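Local coordinates for glycerophosphoryl diester phosphodiesterase (Parabacteroides distasonis, PDB 3MZ2), which probably hydrolyses glycerophosphodiesters, cleaving them to glycerol 3-phosphate and the corresponding alcohol, at residues L12-V17 against K132-L137; R69-S74 against G92-Y97; I136-D141 against T163-A168; V142-T147 against A170-E175. One frame throughout, in Å; residues are numbered along the deposited sequence. Where two conformers were deposited one is given.

Contact 1 (L12-V17 against K132-L137); sequences LQISNV and KTILIL
Just ahead of strand 135-137, where the chain enters the sheet, Ile134 meets two residues from the N-terminal arm, Leu12 and Ile14. The three side chains touch through their outermost methyls. Ile134 CD1 lies 3.6 Å from Ile14 CD1 and 3.8 Å from Leu12 CD1, so one methyl serves both partners. Ile134 CG1 backs it up, 4.0 Å from Leu12 CD1. Each of the two arm side chains crosses Ile134 at about a right angle, so the contacts stay local to the branch ends. In Ile134 CG1 stands beside the backbone N, anti to the carbonyl carbon (chi1 -54°), which starts the longer branch on the side facing the arm. The backbone contributes one cross-link: Leu12 N donates to Lys132 O over 2.9 Å, nearly straight at 166°. This is the end of the TIM barrel at which the strands begin, opposite the mouth where such enzymes keep their active sites. Thr63, at the start of the neighbouring barrel strand 63-70, touches both Leu12 and Ile134, and Leu20 of helix 17-23 packs on Ile14 and Ile134. An alanine in place of Ile134 would probably leave the CD1 methyls of Leu12 and Ile14 without their shared partner and open a gap between the N-terminal arm and the chain entering the strand. CB of Thr133 is directed away from 12-17, and its hydroxyl hydrogen-bonds with Ala62 O. CB of Lys132 is also directed away; its ammonium group bonds Trp128 O and makes a cation-pi contact with that residue's ring.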
# COMPACT_ATOMS: atom_id res chain seq x y z
N LEU A 12 -18.47 4.11 -23.29
CA LEU A 12 -19.03 2.80 -23.03
C LEU A 12 -20.51 2.92 -22.63
O LEU A 12 -20.92 3.89 -21.96
CB LEU A 12 -18.24 2.11 -21.94
CG LEU A 12 -16.72 2.01 -22.09
CD1 LEU A 12 -16.09 1.37 -20.82
CD2 LEU A 12 -16.33 1.23 -23.36
N GLN A 13 -21.30 1.94 -23.01
CA GLN A 13 -22.74 1.93 -22.78
C GLN A 13 -23.12 0.80 -21.86
O GLN A 13 -23.40 -0.32 -22.30
CB GLN A 13 -23.47 1.86 -24.12
CG GLN A 13 -23.07 3.07 -24.99
CD GLN A 13 -23.67 4.38 -24.45
OE1 GLN A 13 -23.04 5.14 -23.67
NE2 GLN A 13 -24.90 4.62 -24.84
N ILE A 14 -23.08 1.09 -20.56
CA ILE A 14 -23.23 0.12 -19.48
C ILE A 14 -24.25 0.72 -18.53
O ILE A 14 -23.95 1.66 -17.80
CB ILE A 14 -21.85 -0.16 -18.82
CG1 ILE A 14 -20.91 -0.87 -19.83
CG2 ILE A 14 -22.02 -1.01 -17.57
CD1 ILE A 14 -19.51 -1.00 -19.40
N SER A 15 -25.48 0.22 -18.57
CA SER A 15 -26.57 0.88 -17.84
C SER A 15 -26.74 0.38 -16.42
O SER A 15 -27.42 1.03 -15.64
CB SER A 15 -27.94 0.70 -18.51
OG SER A 15 -27.94 0.95 -19.90
N ASN A 16 -26.18 -0.77 -16.09
CA ASN A 16 -26.42 -1.38 -14.78
C ASN A 16 -25.37 -2.45 -14.51
O ASN A 16 -24.55 -2.69 -15.36
CB ASN A 16 -27.85 -1.95 -14.71
CG ASN A 16 -28.14 -2.94 -15.84
OD1 ASN A 16 -27.29 -3.74 -16.20
ND2 ASN A 16 -29.33 -2.86 -16.44
N VAL A 17 -25.38 -3.06 -13.33
CA VAL A 17 -24.39 -4.06 -12.96
C VAL A 17 -24.43 -5.29 -13.89
O VAL A 17 -23.38 -5.79 -14.26
CB VAL A 17 -24.50 -4.51 -11.51
CG1 VAL A 17 -23.56 -5.71 -11.25
CG2 VAL A 17 -24.13 -3.35 -10.56
N LYS A 132 -20.29 7.43 -19.52
CA LYS A 132 -19.16 7.58 -20.41
C LYS A 132 -18.12 6.47 -20.32
O LYS A 132 -17.58 6.04 -21.34
CB LYS A 132 -18.45 8.90 -20.18
CG LYS A 132 -19.33 10.11 -20.31
CD LYS A 132 -18.51 11.36 -20.10
CE LYS A 132 -19.41 12.58 -20.04
NZ LYS A 132 -20.28 12.76 -18.79
N THR A 133 -17.80 6.02 -19.10
CA THR A 133 -16.69 5.10 -18.89
C THR A 133 -16.87 4.37 -17.54
O THR A 133 -17.92 4.44 -16.92
CB THR A 133 -15.34 5.89 -18.94
OG1 THR A 133 -14.22 4.98 -18.85
CG2 THR A 133 -15.23 6.91 -17.83
N ILE A 134 -15.85 3.66 -17.11
CA ILE A 134 -15.81 2.98 -15.84
C ILE A 134 -14.52 3.42 -15.19
O ILE A 134 -13.48 3.44 -15.84
CB ILE A 134 -15.73 1.45 -16.04
CG1 ILE A 134 -16.84 0.93 -16.91
CG2 ILE A 134 -15.68 0.68 -14.67
CD1 ILE A 134 -16.56 -0.38 -17.52
N LEU A 135 -14.57 3.78 -13.92
CA LEU A 135 -13.39 4.09 -13.16
C LEU A 135 -12.98 2.88 -12.34
O LEU A 135 -13.84 2.07 -11.89
CB LEU A 135 -13.71 5.27 -12.21
CG LEU A 135 -14.25 6.56 -12.84
CD1 LEU A 135 -14.58 7.58 -11.75
CD2 LEU A 135 -13.30 7.09 -13.88
N ILE A 136 -11.69 2.74 -12.10
CA ILE A 136 -11.15 1.62 -11.37
C ILE A 136 -10.27 2.18 -10.25
O ILE A 136 -9.27 2.86 -10.52
CB ILE A 136 -10.34 0.66 -12.27
CG1 ILE A 136 -11.21 0.24 -13.46
CG2 ILE A 136 -9.87 -0.57 -11.40
CD1 ILE A 136 -10.47 -0.65 -14.56
N LEU A 137 -10.69 1.98 -9.01
CA LEU A 137 -10.06 2.61 -7.86
C LEU A 137 -8.90 1.79 -7.31
O LEU A 137 -9.07 0.67 -6.79
CB LEU A 137 -11.05 2.86 -6.71
CG LEU A 137 -12.33 3.63 -7.08
CD1 LEU A 137 -13.16 3.95 -5.80
CD2 LEU A 137 -12.08 4.89 -7.90

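Contact 2 (R69-S74 against G92-Y97). With SO4 (sulfate ion), chain N.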
# COMPACT_ATOMS: atom_id res chain seq x y z
N ARG A 69 -7.05 9.51 -2.73
CA ARG A 69 -6.37 9.73 -1.48
C ARG A 69 -6.94 10.96 -0.77
O ARG A 69 -7.70 11.74 -1.34
CB ARG A 69 -4.84 9.87 -1.65
CG ARG A 69 -4.41 11.07 -2.41
CD ARG A 69 -2.91 11.39 -2.26
NE ARG A 69 -1.99 10.28 -2.61
CZ ARG A 69 -1.29 9.58 -1.73
NH1 ARG A 69 -1.44 9.79 -0.43
NH2 ARG A 69 -0.49 8.62 -2.16
N LEU A 70 -6.54 11.12 0.46
CA LEU A 70 -7.19 12.05 1.38
C LEU A 70 -6.47 13.38 1.59
O LEU A 70 -5.25 13.44 1.72
CB LEU A 70 -7.35 11.37 2.74
CG LEU A 70 -8.29 10.19 2.86
CD1 LEU A 70 -8.17 9.52 4.27
CD2 LEU A 70 -9.72 10.63 2.54
N THR A 71 -7.24 14.45 1.67
CA THR A 71 -6.73 15.77 2.02
C THR A 71 -6.71 15.93 3.53
O THR A 71 -7.17 15.03 4.26
CB THR A 71 -7.64 16.86 1.46
OG1 THR A 71 -8.93 16.76 2.08
CG2 THR A 71 -7.80 16.73 -0.06
N LYS A 72 -6.26 17.09 3.98
CA LYS A 72 -6.24 17.39 5.43
C LYS A 72 -7.65 17.35 6.00
O LYS A 72 -7.84 16.97 7.16
CB LYS A 72 -5.63 18.76 5.71
CG LYS A 72 -5.58 19.09 7.20
CD LYS A 72 -5.06 20.48 7.50
CE LYS A 72 -4.80 20.67 9.01
NZ LYS A 72 -4.74 22.11 9.44
N ASP A 73 -8.63 17.78 5.20
CA ASP A 73 -10.04 17.78 5.63
C ASP A 73 -10.85 16.54 5.16
O ASP A 73 -12.08 16.59 5.08
CB ASP A 73 -10.76 19.12 5.33
CG ASP A 73 -10.66 19.57 3.88
OD1 ASP A 73 -9.79 19.06 3.13
OD2 ASP A 73 -11.44 20.49 3.53
N SER A 74 -10.13 15.45 4.83
CA SER A 74 -10.72 14.13 4.60
C SER A 74 -11.60 14.08 3.32
O SER A 74 -12.50 13.23 3.20
CB SER A 74 -11.46 13.65 5.86
OG SER A 74 -10.53 13.34 6.90
N GLY A 92 5.22 19.19 -0.35
CA GLY A 92 4.63 18.55 0.84
C GLY A 92 3.70 17.42 0.44
O GLY A 92 3.70 17.02 -0.73
N LYS A 93 2.93 16.93 1.41
CA LYS A 93 1.98 15.81 1.26
C LYS A 93 0.61 16.37 0.86
O LYS A 93 0.20 17.42 1.37
CB LYS A 93 1.77 15.12 2.63
CG LYS A 93 2.98 14.41 3.23
CD LYS A 93 2.64 13.55 4.45
CE LYS A 93 1.99 14.35 5.58
NZ LYS A 93 1.65 13.49 6.76
N VAL A 94 -0.14 15.66 0.04
CA VAL A 94 -1.55 16.00 -0.18
C VAL A 94 -2.27 16.15 1.18
O VAL A 94 -3.07 17.08 1.37
CB VAL A 94 -2.28 14.95 -1.06
CG1 VAL A 94 -3.78 15.07 -0.98
CG2 VAL A 94 -1.85 15.05 -2.53
N SER A 95 -2.00 15.27 2.14
CA SER A 95 -2.76 15.31 3.39
C SER A 95 -2.36 16.48 4.30
O SER A 95 -3.00 16.67 5.31
CB SER A 95 -2.65 14.00 4.16
OG SER A 95 -1.30 13.78 4.56
N ASP A 96 -1.35 17.28 3.93
CA ASP A 96 -1.06 18.54 4.68
C ASP A 96 -2.00 19.70 4.31
O ASP A 96 -1.94 20.74 4.97
CB ASP A 96 0.36 19.11 4.44
CG ASP A 96 1.48 18.16 4.83
OD1 ASP A 96 1.42 17.52 5.92
OD2 ASP A 96 2.48 18.15 4.06
N TYR A 97 -2.79 19.56 3.25
CA TYR A 97 -3.57 20.68 2.71
C TYR A 97 -5.05 20.33 2.68
O TYR A 97 -5.42 19.21 2.41
CB TYR A 97 -3.12 20.97 1.27
CG TYR A 97 -1.68 21.41 1.17
CD1 TYR A 97 -1.33 22.72 1.38
CD2 TYR A 97 -0.69 20.50 0.79
CE1 TYR A 97 -0.00 23.14 1.28
CE2 TYR A 97 0.64 20.91 0.70
CZ TYR A 97 0.97 22.23 0.93
OH TYR A 97 2.27 22.68 0.83
S SO4 N . 4.16 13.25 9.02
O1 SO4 N . 4.18 13.50 7.57
O2 SO4 N . 2.78 13.23 9.54
O3 SO4 N . 4.82 11.96 9.26
O4 SO4 N . 4.91 14.34 9.71
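CG of Arg69 sits between the backbone N and the carbonyl carbon (chi1 65°), and CD then continues almost fully extended (chi2 165°), which lays CD against Val94, 3.8 Å from its CB. The two side chains meet at the end of barrel strand 63-70, which forms a beta hairpin with the antiparallel strand 76-78; a short 3-10 turn, 94-96, packs against it. Arg69 only leans on Val94 with its aliphatic part; its guanidinium hydrogen-bonds Phe79 O and His80 O and forms a salt bridge with Asp82. Val94 also reaches the strand with a methyl, CG1 lying 3.5 Å from Leu70 O. The same carbonyl receives a CA-H...O contact from Ser95, with Ser95 CA also 3.5 Å from Leu70 O. Beyond the strand, a type I beta turn from Thr71 to Ser74 leads back into strand 76-78. That turn is pinned to the other segment by Lys72 N, which donates to Tyr97 O at 2.8 Å and 169°. Thr71 CB presses on the same oxygen from 3.4 Å. Inside the turn the hydroxyl of Thr71 donates to Asp73 OD1 over 2.7 Å, and this carboxylate oxygen also takes the backbone N-H of Trp99, at the start of helix 99-102. Across the 3-10 turn, Lys93 N bonds Asp96 OD2 from above the carboxylate plane. The side chain of Lys93 heads off toward the second subunit, whose Arg41 and Lys241 share with it a sulfate ion, probably from the crystallisation liquor: Lys93 NZ donates to sulfate O1 at 2.7 Å.

Contact 3 (I136-D141 against T163-A168)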
# COMPACT_ATOMS: atom_id res chain seq x y z
N ILE A 136 -11.69 2.74 -12.10
CA ILE A 136 -11.15 1.62 -11.37
C ILE A 136 -10.27 2.18 -10.25
O ILE A 136 -9.27 2.86 -10.52
CB ILE A 136 -10.34 0.66 -12.27
CG1 ILE A 136 -11.21 0.24 -13.46
CG2 ILE A 136 -9.87 -0.57 -11.40
CD1 ILE A 136 -10.47 -0.65 -14.56
N LEU A 137 -10.69 1.98 -9.01
CA LEU A 137 -10.06 2.61 -7.86
C LEU A 137 -8.90 1.79 -7.31
O LEU A 137 -9.07 0.67 -6.79
CB LEU A 137 -11.05 2.86 -6.71
CG LEU A 137 -12.33 3.63 -7.08
CD1 LEU A 137 -13.16 3.95 -5.80
CD2 LEU A 137 -12.08 4.89 -7.90
N ASP A 138 -7.71 2.38 -7.35
CA ASP A 138 -6.57 1.79 -6.65
C ASP A 138 -6.70 2.19 -5.16
O ASP A 138 -7.63 2.90 -4.76
CB ASP A 138 -5.27 2.27 -7.30
CG ASP A 138 -4.07 1.40 -6.95
OD1 ASP A 138 -4.24 0.32 -6.35
OD2 ASP A 138 -2.94 1.82 -7.31
N LYS A 139 -5.83 1.68 -4.31
CA LYS A 139 -5.86 1.91 -2.88
C LYS A 139 -4.64 2.74 -2.52
O LYS A 139 -3.52 2.28 -2.82
CB LYS A 139 -5.80 0.53 -2.18
CG LYS A 139 -5.42 0.52 -0.68
CD LYS A 139 -5.60 -0.88 -0.08
CE LYS A 139 -5.72 -0.87 1.44
NZ LYS A 139 -6.46 -2.09 1.92
N LYS A 140 -4.86 3.89 -1.87
CA LYS A 140 -3.81 4.64 -1.21
C LYS A 140 -4.17 4.69 0.28
O LYS A 140 -3.99 3.70 0.99
CB LYS A 140 -3.65 6.04 -1.82
CG LYS A 140 -3.38 6.06 -3.34
CD LYS A 140 -1.94 5.72 -3.68
CE LYS A 140 -1.79 5.48 -5.16
NZ LYS A 140 -2.64 4.34 -5.60
N ASP A 141 -4.71 5.81 0.77
CA ASP A 141 -5.02 5.92 2.19
C ASP A 141 -6.53 6.05 2.53
O ASP A 141 -6.85 6.37 3.69
CB ASP A 141 -4.21 7.09 2.83
CG ASP A 141 -4.56 8.45 2.27
OD1 ASP A 141 -5.40 8.55 1.37
OD2 ASP A 141 -3.98 9.45 2.76
N THR A 163 -10.09 -2.17 -7.12
CA THR A 163 -8.91 -2.99 -7.29
C THR A 163 -8.67 -3.71 -5.98
O THR A 163 -8.66 -3.09 -4.92
CB THR A 163 -7.66 -2.16 -7.64
OG1 THR A 163 -7.91 -1.47 -8.85
CG2 THR A 163 -6.44 -3.12 -7.84
N VAL A 164 -8.48 -5.03 -6.08
CA VAL A 164 -8.22 -5.89 -4.92
C VAL A 164 -7.01 -6.74 -5.22
O VAL A 164 -6.82 -7.19 -6.39
CB VAL A 164 -9.44 -6.79 -4.57
CG1 VAL A 164 -10.62 -5.91 -4.05
CG2 VAL A 164 -9.87 -7.68 -5.73
N HIS A 165 -6.17 -6.91 -4.20
CA HIS A 165 -4.91 -7.61 -4.37
C HIS A 165 -4.99 -9.11 -4.04
O HIS A 165 -4.09 -9.87 -4.39
CB HIS A 165 -3.81 -6.94 -3.57
CG HIS A 165 -3.50 -5.55 -4.01
ND1 HIS A 165 -3.10 -4.56 -3.13
CD2 HIS A 165 -3.57 -4.96 -5.23
CE1 HIS A 165 -2.91 -3.44 -3.80
NE2 HIS A 165 -3.18 -3.66 -5.08
N ASP A 166 -6.03 -9.54 -3.37
CA ASP A 166 -6.17 -10.95 -2.99
C ASP A 166 -7.63 -11.25 -2.67
O ASP A 166 -8.49 -10.35 -2.67
CB ASP A 166 -5.23 -11.34 -1.82
CG ASP A 166 -5.69 -10.80 -0.47
OD1 ASP A 166 -6.54 -9.89 -0.45
OD2 ASP A 166 -5.17 -11.27 0.56
N GLY A 167 -7.91 -12.52 -2.42
CA GLY A 167 -9.30 -12.90 -2.22
C GLY A 167 -9.92 -12.40 -0.93
O GLY A 167 -11.12 -12.20 -0.85
N ALA A 168 -9.13 -12.32 0.13
CA ALA A 168 -9.63 -11.79 1.41
C ALA A 168 -10.08 -10.32 1.30
O ALA A 168 -11.08 -9.96 1.91
CB ALA A 168 -8.60 -11.95 2.48
O HOH W 1 -8.85 -0.46 -4.10
O HOH W 2 -2.69 -1.59 -7.05
O HOH W 3 -5.92 -1.82 -4.51
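Leu137 and Thr163 join two neighbouring parallel strands, Thr163 N donating to Leu137 O at 3.0 Å and 159°. Beyond this bond the backbones part: 136-141 leaves strand 135-137 as a loop, while 163-168 runs off strand 160-164 toward the helix beginning at Gly167. CB of Thr163 is directed toward the neighbouring strand, and the hydroxyl is set beside the backbone N, anti to the carbonyl carbon (chi1 -59°). There OG1 packs 3.3 Å from Ile136 CG2, the two side chains crossing at about a right angle, and lies 3.2 Å from Leu137 O. Where the strands diverge, water fills in. One molecule lies between the two carbonyls, 2.9 Å from Leu137 O and 2.8 Å from Thr163 O. A second joins side chains: it donates to Asp138 OD1 over 2.6 Å and lies in the plane of the His165 ring, 2.9 Å from NE2. The acid and the imidazole are bridged by this water, Asp138 OD1 and His165 NE2 being 4.3 Å apart. Asp138 OD1 also takes a weak bond from the backbone N of Lys139, and OD2 forms a salt bridge with Lys140 NZ, modelled in two conformers, whose ammonium group has a second partner in Asp67. His165 in turn meets Phe185 edge to face. The strands belong to the beta-alpha-beta unit 135-137, 144-153, 160-164, and the contact lies at their C-terminal ends, the side of a TIM barrel that carries the active site; a sulfate near Asp138, probably from the crystallisation liquor, is consistent with a pocket there.

Contact 4 (V142-T147 against A170-E175). With SO4 (sulfate ion), chain E.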
# COMPACT_ATOMS: atom_id res chain seq x y z
N VAL A 142 -7.43 5.87 1.56
CA VAL A 142 -8.86 5.85 1.89
C VAL A 142 -9.20 4.49 2.52
O VAL A 142 -8.86 3.46 1.94
CB VAL A 142 -9.80 6.11 0.68
CG1 VAL A 142 -11.27 6.07 1.13
CG2 VAL A 142 -9.45 7.47 0.03
N PRO A 143 -9.84 4.50 3.72
CA PRO A 143 -10.21 3.21 4.29
C PRO A 143 -11.15 2.44 3.38
O PRO A 143 -12.04 3.04 2.77
CB PRO A 143 -10.91 3.59 5.61
CG PRO A 143 -10.42 5.02 5.94
CD PRO A 143 -10.23 5.64 4.59
N MSE A 144 -10.90 1.13 3.31
CA MSE A 144 -11.77 0.23 2.53
C MSE A 144 -13.24 0.37 2.86
O MSE A 144 -14.05 0.36 1.95
CB MSE A 144 -11.36 -1.22 2.71
CG MSE A 144 -11.44 -1.71 4.13
SE MSE A 144 -10.59 -3.46 4.31
CE MSE A 144 -9.08 -3.13 3.11
N GLU A 145 -13.60 0.51 4.13
CA GLU A 145 -15.03 0.69 4.46
C GLU A 145 -15.59 1.97 3.84
O GLU A 145 -16.74 1.99 3.41
CB GLU A 145 -15.26 0.63 5.97
CG GLU A 145 -16.73 0.78 6.44
CD GLU A 145 -17.53 -0.54 6.50
OE1 GLU A 145 -16.93 -1.63 6.54
OE2 GLU A 145 -18.77 -0.47 6.52
N ARG A 146 -14.79 3.03 3.79
CA ARG A 146 -15.26 4.29 3.23
C ARG A 146 -15.50 4.15 1.75
O ARG A 146 -16.52 4.63 1.21
CB ARG A 146 -14.25 5.44 3.45
CG ARG A 146 -14.88 6.78 3.12
CD ARG A 146 -14.11 7.92 3.61
NE ARG A 146 -14.58 9.11 2.93
CZ ARG A 146 -14.01 10.29 3.05
NH1 ARG A 146 -12.96 10.46 3.86
NH2 ARG A 146 -14.50 11.30 2.37
N THR A 147 -14.56 3.50 1.07
CA THR A 147 -14.71 3.27 -0.37
C THR A 147 -15.98 2.43 -0.64
O THR A 147 -16.76 2.76 -1.55
CB THR A 147 -13.49 2.57 -0.89
OG1 THR A 147 -12.36 3.43 -0.67
CG2 THR A 147 -13.67 2.16 -2.41
N ALA A 170 -11.08 -8.91 -1.52
CA ALA A 170 -12.26 -9.02 -2.34
C ALA A 170 -13.46 -9.45 -1.50
O ALA A 170 -14.56 -8.95 -1.66
CB ALA A 170 -12.04 -9.99 -3.50
N ARG A 171 -13.26 -10.40 -0.60
CA ARG A 171 -14.38 -10.88 0.20
C ARG A 171 -14.91 -9.79 1.15
O ARG A 171 -16.11 -9.66 1.34
CB ARG A 171 -13.98 -12.14 0.96
CG ARG A 171 -15.09 -12.71 1.83
CD ARG A 171 -14.85 -14.18 2.04
NE ARG A 171 -13.84 -14.42 3.07
CZ ARG A 171 -14.10 -14.42 4.38
NH1 ARG A 171 -15.34 -14.19 4.83
NH2 ARG A 171 -13.14 -14.66 5.27
N PHE A 172 -14.02 -9.00 1.75
CA PHE A 172 -14.46 -7.87 2.55
C PHE A 172 -15.48 -7.04 1.76
O PHE A 172 -16.60 -6.76 2.23
CB PHE A 172 -13.30 -6.94 2.91
CG PHE A 172 -13.76 -5.65 3.53
CD1 PHE A 172 -14.12 -5.60 4.89
CD2 PHE A 172 -13.90 -4.49 2.76
CE1 PHE A 172 -14.58 -4.42 5.45
CE2 PHE A 172 -14.37 -3.32 3.32
CZ PHE A 172 -14.69 -3.28 4.67
N PHE A 173 -15.09 -6.63 0.54
CA PHE A 173 -15.96 -5.80 -0.27
C PHE A 173 -17.21 -6.54 -0.73
O PHE A 173 -18.32 -5.99 -0.69
CB PHE A 173 -15.23 -5.25 -1.49
CG PHE A 173 -14.27 -4.16 -1.18
CD1 PHE A 173 -14.74 -2.89 -0.86
CD2 PHE A 173 -12.90 -4.40 -1.16
CE1 PHE A 173 -13.83 -1.84 -0.59
CE2 PHE A 173 -12.00 -3.34 -0.89
CZ PHE A 173 -12.48 -2.08 -0.60
N TYR A 174 -17.03 -7.79 -1.20
CA TYR A 174 -18.14 -8.53 -1.82
C TYR A 174 -19.28 -8.84 -0.79
O TYR A 174 -20.46 -8.74 -1.12
CB TYR A 174 -17.61 -9.81 -2.48
CG TYR A 174 -18.71 -10.62 -3.09
CD1 TYR A 174 -19.31 -10.25 -4.27
CD2 TYR A 174 -19.19 -11.76 -2.44
CE1 TYR A 174 -20.37 -11.01 -4.81
CE2 TYR A 174 -20.24 -12.49 -2.98
CZ TYR A 174 -20.80 -12.12 -4.14
OH TYR A 174 -21.87 -12.83 -4.64
N GLU A 175 -18.90 -9.15 0.44
CA GLU A 175 -19.84 -9.42 1.53
C GLU A 175 -20.57 -8.13 1.89
O GLU A 175 -21.75 -8.19 2.22
CB GLU A 175 -19.13 -10.07 2.73
CG GLU A 175 -18.68 -11.51 2.36
CD GLU A 175 -18.18 -12.36 3.50
OE1 GLU A 175 -17.96 -11.79 4.59
OE2 GLU A 175 -17.99 -13.60 3.27
S SO4 E . -8.39 -0.24 5.77
O1 SO4 E . -7.16 0.15 6.44
O2 SO4 E . -8.34 0.02 4.33
O3 SO4 E . -8.63 -1.67 5.95
O4 SO4 E . -9.47 0.52 6.37
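The ring of Phe172 carries Met144 on one face and Glu145 at its edge. Met144, present as selenomethionine and modelled in two conformers, places SE over the middle of the ring in the one described, 3.8 Å from the centroid and only 10° off the normal: a Met-aromatic contact. Its CG sits between the backbone N and the carbonyl carbon (chi1 60°) and comes 3.4 Å from Phe172 CE2. At the rim, Glu145 OE1, likewise in one of two conformers, approaches Phe172 CZ at 3.4 Å, near the ring plane, with the carboxylate turned 75° against it. Phe172 CD2 in turn lies over the centre of one face of Phe173. That second ring reaches the backbone of the facing helix, Phe173 CE1 standing 3.4 Å from Met144 O, while its CZ touches Met144 CB at 3.6 Å. An alanine at Phe172 would probably leave the selenium without its aromatic face, deprive one face of Phe173 of its neighbour and open a gap between the two helices. At the first turn of helix 144-153, Met144 N donates to O2 of a sulfate ion, probably from the crystallisation liquor, over 3.0 Å. The two helices are successive outer helices of the barrel, 144-153 and 167-176, side by side: Phe172 lies toward the surface, whereas Phe173 goes inward onto Ile162 and Val164 of strand 160-164 and Phe182 of strand 182-185.

In the fold
Residues 132-137 come back to the N-terminal arm at contact 1, closing a loop of more than a hundred residues at the end of the barrel where the strands begin. Nested inside it, contact 2 closes a short loop of 17 residues, folding the end of strand 63-70 onto the turn before helix 99-102. Strand 135-137 then passes straight from contact 1 into contact 3, the two sharing Ile136 and Leu137. Contacts 3 and 4 close loops of 21 and 22 residues that cross: one joins successive barrel strands, the other the helices outside them. Probable hydrogen bonds from Leu70 N to Asp141 OD1 and from Arg146 NH1 to Ser74 O tie contact 2 to contacts 3 and 4.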